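Local structure of 3-hydroxyisobutyrate dehydrogenase (Salmonella typhimurium, 3G0O) at residues Met99-Ile104 and Leu124-Ser129. The protein probably oxidises L-threonate to 2-dehydro-L-erythronate, using NAD(+) in preference to NADP(+) as hydride acceptor. Sequence-based numbering, arbitrary orientation.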
# COMPACT_ATOMS: atom_id res chain seq x y z
N MSE A 99 14.62 25.58 -4.59
CA MSE A 99 13.81 24.38 -4.74
C MSE A 99 13.10 24.16 -3.41
O MSE A 99 13.73 23.76 -2.43
CB MSE A 99 14.70 23.19 -5.08
CG MSE A 99 13.95 21.90 -5.37
SE MSE A 99 15.16 20.45 -5.79
CE MSE A 99 14.20 18.98 -4.95
N VAL A 100 11.80 24.45 -3.37
CA VAL A 100 11.03 24.27 -2.14
C VAL A 100 10.48 22.85 -2.10
O VAL A 100 9.65 22.48 -2.93
CB VAL A 100 9.87 25.29 -2.06
CG1 VAL A 100 9.12 25.13 -0.74
CG2 VAL A 100 10.41 26.71 -2.18
N SER A 101 10.97 22.06 -1.15
CA SER A 101 10.55 20.68 -1.02
C SER A 101 9.96 20.43 0.37
O SER A 101 10.59 19.82 1.24
CB SER A 101 11.74 19.76 -1.27
OG SER A 101 12.30 20.01 -2.55
N SER A 102 8.74 20.91 0.56
CA SER A 102 8.04 20.76 1.83
C SER A 102 6.66 20.18 1.51
O SER A 102 6.51 19.42 0.56
CB SER A 102 7.91 22.14 2.49
OG SER A 102 7.20 22.08 3.72
N THR A 103 5.66 20.53 2.31
CA THR A 103 4.30 20.08 2.04
C THR A 103 3.44 21.29 2.33
O THR A 103 2.99 21.51 3.46
CB THR A 103 3.89 18.90 2.95
OG1 THR A 103 4.79 17.80 2.73
CG2 THR A 103 2.49 18.44 2.61
N ILE A 104 3.22 22.09 1.29
CA ILE A 104 2.47 23.33 1.40
C ILE A 104 1.29 23.40 0.42
O ILE A 104 1.18 22.60 -0.49
CB ILE A 104 3.42 24.53 1.18
CG1 ILE A 104 3.91 24.56 -0.28
CG2 ILE A 104 4.61 24.42 2.11
CD1 ILE A 104 4.92 25.67 -0.58
N LEU A 124 11.23 26.44 -7.76
CA LEU A 124 10.65 25.20 -8.24
C LEU A 124 9.76 24.64 -7.14
O LEU A 124 10.21 24.39 -6.03
CB LEU A 124 11.73 24.17 -8.58
CG LEU A 124 11.25 22.95 -9.38
CD1 LEU A 124 10.78 23.41 -10.75
CD2 LEU A 124 12.36 21.92 -9.52
N ASP A 125 8.48 24.48 -7.45
CA ASP A 125 7.51 23.92 -6.52
C ASP A 125 7.83 22.43 -6.62
O ASP A 125 7.29 21.73 -7.47
CB ASP A 125 6.10 24.22 -7.01
CG ASP A 125 5.03 23.58 -6.15
OD1 ASP A 125 5.33 23.20 -5.00
OD2 ASP A 125 3.88 23.46 -6.63
N ALA A 126 8.71 21.95 -5.74
CA ALA A 126 9.15 20.57 -5.82
C ALA A 126 9.06 19.67 -4.59
O ALA A 126 10.09 19.21 -4.08
CB ALA A 126 10.59 20.55 -6.35
N PRO A 127 7.85 19.40 -4.10
CA PRO A 127 7.75 18.53 -2.93
C PRO A 127 8.29 17.15 -3.31
O PRO A 127 8.25 16.76 -4.49
CB PRO A 127 6.25 18.53 -2.61
CG PRO A 127 5.61 18.83 -3.94
CD PRO A 127 6.52 19.89 -4.51
N VAL A 128 8.79 16.40 -2.34
CA VAL A 128 9.36 15.09 -2.62
C VAL A 128 8.79 13.93 -1.80
O VAL A 128 8.03 14.12 -0.85
CB VAL A 128 10.89 15.09 -2.37
CG1 VAL A 128 11.56 16.08 -3.29
CG2 VAL A 128 11.17 15.44 -0.91
N SER A 129 9.18 12.72 -2.20
CA SER A 129 8.76 11.50 -1.52
C SER A 129 9.75 10.39 -1.85
O SER A 129 10.77 10.62 -2.51
CB SER A 129 7.35 11.09 -1.95
OG SER A 129 6.92 9.96 -1.19
O HOH W 1 6.94 23.91 -2.98
O HOH W 2 8.38 17.52 0.20
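The carbonyl oxygen of Val-100 takes two hydrogen bonds: Ala-126 N donates at 3.0 Å, and a water donates as well. That water also donates to Asp-125 OD1, 2.7 Å away. Residues 99-100 and 124-125 pair as parallel strands of a beta-alpha-beta unit in the Rossmann-type NAD-binding domain, with helix 106-117 as the crossover. Val-100 N donates to Leu-124 O at 3.1 Å. After the Ala-126 N bond the regular backbone pairing ends, and the next bond comes from a side chain. Ser-101 OG lies beside its own backbone N (chi1 -57°) and donates to Ala-126 O at 2.8 Å, from above the carbonyl plane. On one face, Met-99 (selenomethionine) sets CG 3.8 Å from Ala-126 CB. The chain turns at the CG-SE bond (chi3 144°), and CE lies 4.3 Å from Val-128 CG1. Helix 148-161 packs over Met-99 and Leu-124. On the other face, Asp-125 is held by Gly-173 N and Ser-176 OG. Pro-127 touches Lys-179, the predicted active-site lysine, whose NZ is hydrogen-bonded to Thr-103 OG1; the contact probably borders the catalytic site. A second water donates to Ser-102 O and accepts from Val-128 N; Pro-127 CB lies 3.3 Å from that Ser-102 O.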